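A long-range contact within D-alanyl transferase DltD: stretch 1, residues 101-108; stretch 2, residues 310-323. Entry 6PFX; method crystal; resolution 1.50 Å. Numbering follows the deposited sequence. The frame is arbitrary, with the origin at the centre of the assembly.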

# COMPACT_ATOMS: atom_id res chain seq x y z
N ILE A 101 -1.63 -4.16 0.03
CA ILE A 101 -1.55 -4.48 1.45
C ILE A 101 -2.07 -3.27 2.23
O ILE A 101 -1.48 -2.19 2.16
CB ILE A 101 -0.11 -4.80 1.87
CG1 ILE A 101 0.60 -5.74 0.89
CG2 ILE A 101 -0.10 -5.39 3.28
CD1 ILE A 101 0.00 -7.05 0.75
N ILE A 102 -3.17 -3.47 2.98
CA ILE A 102 -3.80 -2.42 3.77
C ILE A 102 -3.23 -2.48 5.19
O ILE A 102 -3.50 -3.44 5.92
CB ILE A 102 -5.32 -2.65 3.85
CG1 ILE A 102 -5.96 -2.74 2.47
CG2 ILE A 102 -6.00 -1.53 4.66
CD1 ILE A 102 -7.43 -3.14 2.51
N SER A 103 -2.49 -1.45 5.61
CA SER A 103 -1.98 -1.42 6.99
C SER A 103 -3.01 -0.79 7.93
O SER A 103 -3.38 0.37 7.72
CB SER A 103 -0.69 -0.61 7.07
OG SER A 103 0.36 -1.24 6.36
N PRO A 104 -3.46 -1.49 8.97
CA PRO A 104 -4.39 -0.85 9.93
C PRO A 104 -3.83 0.44 10.54
O PRO A 104 -4.59 1.38 10.78
CB PRO A 104 -4.62 -1.96 10.97
CG PRO A 104 -4.35 -3.27 10.19
CD PRO A 104 -3.18 -2.90 9.32
N GLN A 105 -2.50 0.51 10.71
CA GLN A 105 -1.88 1.65 11.38
C GLN A 105 -1.97 2.93 10.57
O GLN A 105 -1.75 4.02 11.11
CB GLN A 105 -0.40 1.37 11.66
CG GLN A 105 -0.16 0.15 12.51
CD GLN A 105 -0.35 -1.15 11.74
OE1 GLN A 105 -0.18 -1.20 10.51
NE2 GLN A 105 -0.75 -2.21 12.45
N TRP A 106 -2.29 2.84 9.29
CA TRP A 106 -2.50 4.06 8.54
C TRP A 106 -3.70 4.84 9.05
O TRP A 106 -3.76 6.06 8.87
CB TRP A 106 -2.80 3.73 7.09
CG TRP A 106 -1.71 3.15 6.28
CD1 TRP A 106 -0.38 3.06 6.60
CD2 TRP A 106 -1.85 2.57 4.98
NE1 TRP A 106 0.31 2.47 5.56
CE2 TRP A 106 -0.57 2.16 4.56
CE3 TRP A 106 -2.94 2.37 4.13
CZ2 TRP A 106 -0.36 1.55 3.31
CZ3 TRP A 106 -2.73 1.77 2.91
CH2 TRP A 106 -1.46 1.36 2.51
N PHE A 107 -4.67 4.15 9.63
CA PHE A 107 -6.00 4.69 9.88
C PHE A 107 -6.10 5.35 11.25
O PHE A 107 -7.01 5.10 12.02
CB PHE A 107 -7.02 3.58 9.69
CG PHE A 107 -7.10 3.09 8.25
CD1 PHE A 107 -6.15 2.20 7.72
CD2 PHE A 107 -8.10 3.55 7.41
CE1 PHE A 107 -6.23 1.79 6.37
CE2 PHE A 107 -8.19 3.14 6.11
CZ PHE A 107 -7.26 2.25 5.58
N VAL A 108 -5.16 6.24 11.51
CA VAL A 108 -5.14 6.99 12.76
C VAL A 108 -6.06 8.21 12.67
O VAL A 108 -6.42 8.68 11.59
CB VAL A 108 -3.71 7.37 13.19
CG1 VAL A 108 -2.93 6.12 13.61
CG2 VAL A 108 -3.00 8.15 12.10
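Stretch 2 (310-323) MLQGFAKKIKFQLN

Stretch 2 is helical throughout, residues 310 to 323, continuing a helix that begins earlier in the chain. Its backbone bonds run in the regular i to i-4 pattern, from Phe314 N to Met310 O at 2.9 Å through to Asn323 N to Lys319 O at 2.7 Å. The face it turns to stretch 1 is built from Leu311, Phe314, Ile318 and Leu322, spaced three, four and four residues apart, the familiar rule for keeping side chains on one side of a helix. Stretch 1 answers with a less regular backbone: an extended approach through Ile102 and Ser103, then a short 3-10 segment beginning at Pro104. Trp106 N bonds to Ser103 O at 3.1 Å and Phe107 N to Pro104 O at 3.0 Å, and this tight turn brings Phe107 round to the same side as Ile102 and Pro104. All three point their CA-to-CB bonds toward the helix, while Ser103 and Gln105 point away.

The register runs backward: Pro104 CA lies 7.1 Å from Phe314 CA, and Ile102 CA lies 9.1 Å from Ile318 CA, so moving up the helix means moving back along stretch 1. The wider gap at Ile102 is bridged by side chains from both sides.

The main bump is Phe314, which has the largest covered area of any residue here. With chi1 in t, its ring reaches into a hollow walled by Ile102, Pro104 and Phe107. Pro104 covers one face: its CA sits 4.1 Å from the centroid of the Phe314 ring, 20° off the normal, in a CH-pi contact, and Pro104 CG comes within 3.9 Å of Phe314 CE2. Ile102 meets the edge, with CG2 3.9 Å from Phe314 CZ. Phe107 adds the tightest contact of the set, its CD1 3.4 Å from Phe314 CE1, approaching obliquely from the same side of the ring as Pro104. The two rings are inclined at 55° with centroids 4.8 Å apart, an oblique pairing in which Phe314 CE1 lies over a face of the Phe107 ring.

Further along the helix, stretch 1 supplies the blunt tip. The long arm of Ile102, chi1 m and chi2 t, carries CD1 to face the gap between side chains one turn apart, 4.3 Å from Ile318 CG1 and 4.0 Å from Leu322 CD1. Ile318 also serves Phe107: its CD1 lies 4.0 Å from Phe107 CE2. At the other end, Leu311 starts sideways, but its tip swings in, bringing CD2 to 4.1 Å from Pro104 CB.

No hydrogen bond crosses between the stretches; the contact, 323 Å² summed over both sides, rests on apolar packing. The partners lie at least 207 residues apart in sequence, yet the rule is compact. One aromatic ring rests in an open hollow made by a branched aliphatic, a proline and a second ring, and the same aliphatic extends its tip to the next turns of the helix.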

# COMPACT_ATOMS: atom_id res chain seq x y z
N MET A 310 -10.61 -4.09 18.73
CA MET A 310 -10.59 -2.88 17.91
C MET A 310 -10.09 -3.18 16.51
O MET A 310 -10.66 -2.69 15.53
CB MET A 310 -9.71 -1.82 18.58
CG MET A 310 -9.58 -0.52 17.79
SD MET A 310 -8.33 -0.57 16.49
CE MET A 310 -6.84 -0.68 17.48
N LEU A 311 -9.04 -3.98 16.38
CA LEU A 311 -8.52 -4.31 15.05
C LEU A 311 -9.55 -5.09 14.24
O LEU A 311 -9.65 -4.91 13.01
CB LEU A 311 -7.24 -5.12 15.21
CG LEU A 311 -6.01 -4.41 15.75
CD1 LEU A 311 -4.85 -5.37 16.04
CD2 LEU A 311 -5.56 -3.33 14.77
N GLN A 312 -10.31 -5.97 14.89
CA GLN A 312 -11.40 -6.67 14.22
C GLN A 312 -12.47 -5.70 13.73
O GLN A 312 -13.09 -5.94 12.70
CB GLN A 312 -12.00 -7.71 15.15
CG GLN A 312 -11.09 -8.86 15.40
CD GLN A 312 -11.39 -9.62 16.68
OE1 GLN A 312 -12.48 -9.50 17.25
NE2 GLN A 312 -10.42 -10.40 17.15
N GLY A 313 -12.72 -4.64 14.50
CA GLY A 313 -13.64 -3.60 14.06
C GLY A 313 -13.10 -2.82 12.88
O GLY A 313 -13.84 -2.50 11.94
N PHE A 314 -11.80 -2.50 12.90
CA PHE A 314 -11.19 -1.89 11.72
C PHE A 314 -11.43 -2.77 10.49
O PHE A 314 -11.83 -2.29 9.42
CB PHE A 314 -9.68 -1.64 11.89
CG PHE A 314 -9.00 -1.43 10.58
CD1 PHE A 314 -9.06 -0.21 9.93
CD2 PHE A 314 -8.36 -2.48 9.95
CE1 PHE A 314 -8.48 -0.02 8.70
CE2 PHE A 314 -7.79 -2.30 8.71
CZ PHE A 314 -7.87 -1.07 8.08
N ALA A 315 -11.17 -4.07 10.63
CA ALA A 315 -11.31 -4.97 9.49
C ALA A 315 -12.76 -5.03 9.02
O ALA A 315 -13.02 -5.02 7.82
CB ALA A 315 -10.82 -6.36 9.86
N LYS A 316 -13.71 -5.06 9.96
CA LYS A 316 -15.12 -5.04 9.59
C LYS A 316 -15.44 -3.80 8.76
O LYS A 316 -16.14 -3.88 7.75
CB LYS A 316 -16.00 -5.07 10.84
CG LYS A 316 -17.51 -5.16 10.56
CD LYS A 316 -18.34 -5.28 11.84
CE LYS A 316 -19.76 -5.70 11.53
NZ LYS A 316 -20.68 -4.56 11.47
N LYS A 317 -14.93 -2.65 9.19
CA LYS A 317 -15.23 -1.39 8.53
C LYS A 317 -14.60 -1.35 7.13
O LYS A 317 -15.27 -0.95 6.16
CB LYS A 317 -14.74 -0.22 9.38
CG LYS A 317 -15.09 1.13 8.80
CD LYS A 317 -14.89 2.26 9.82
CE LYS A 317 -15.09 3.62 9.18
NZ LYS A 317 -15.07 4.71 10.22
N ILE A 318 -13.33 -1.75 7.01
CA ILE A 318 -12.69 -1.69 5.69
C ILE A 318 -13.30 -2.72 4.74
O ILE A 318 -13.45 -2.45 3.55
CB ILE A 318 -11.16 -1.77 5.81
CG1 ILE A 318 -10.50 -1.03 4.64
CG2 ILE A 318 -10.68 -3.19 5.90
CD1 ILE A 318 -10.73 0.46 4.66
N LYS A 319 -13.70 -3.88 5.27
CA LYS A 319 -14.35 -4.90 4.44
C LYS A 319 -15.74 -4.45 3.99
O LYS A 319 -16.13 -4.74 2.85
CB LYS A 319 -14.35 -6.25 5.14
CG LYS A 319 -12.94 -6.83 5.24
CD LYS A 319 -12.91 -8.32 5.58
CE LYS A 319 -13.81 -8.68 6.73
NZ LYS A 319 -13.55 -10.09 7.14
N PHE A 320 -16.47 -3.71 4.83
CA PHE A 320 -17.72 -3.12 4.37
C PHE A 320 -17.47 -2.17 3.20
O PHE A 320 -18.17 -2.21 2.18
CB PHE A 320 -18.41 -2.40 5.52
CG PHE A 320 -19.69 -1.74 5.14
CD1 PHE A 320 -19.71 -0.44 4.67
CD2 PHE A 320 -20.89 -2.43 5.23
CE1 PHE A 320 -20.90 0.18 4.31
CE2 PHE A 320 -22.07 -1.83 4.87
CZ PHE A 320 -22.08 -0.53 4.40
N GLN A 321 -16.44 -1.32 3.32
CA GLN A 321 -16.16 -0.37 2.25
C GLN A 321 -15.79 -1.10 0.96
O GLN A 321 -16.21 -0.70 -0.14
CB GLN A 321 -15.02 0.57 2.67
CG GLN A 321 -14.72 1.73 1.68
CD GLN A 321 -13.79 2.77 2.29
OE1 GLN A 321 -13.50 2.72 3.50
NE2 GLN A 321 -13.30 3.70 1.48
N LEU A 322 -15.02 -2.17 1.08
CA LEU A 322 -14.59 -2.95 -0.07
C LEU A 322 -15.77 -3.72 -0.67
O LEU A 322 -16.10 -3.55 -1.84
CB LEU A 322 -13.45 -3.88 0.36
CG LEU A 322 -12.11 -3.18 0.62
CD1 LEU A 322 -11.11 -4.08 1.29
CD2 LEU A 322 -11.51 -2.66 -0.68
N ASN A 323 -16.41 -4.56 0.15
CA ASN A 323 -17.44 -5.47 -0.34
C ASN A 323 -18.65 -4.71 -0.87
O ASN A 323 -19.26 -5.12 -1.86
CB ASN A 323 -17.89 -6.41 0.78
CG ASN A 323 -16.84 -7.41 1.17
OD1 ASN A 323 -15.93 -7.73 0.40
ND2 ASN A 323 -16.97 -7.94 2.37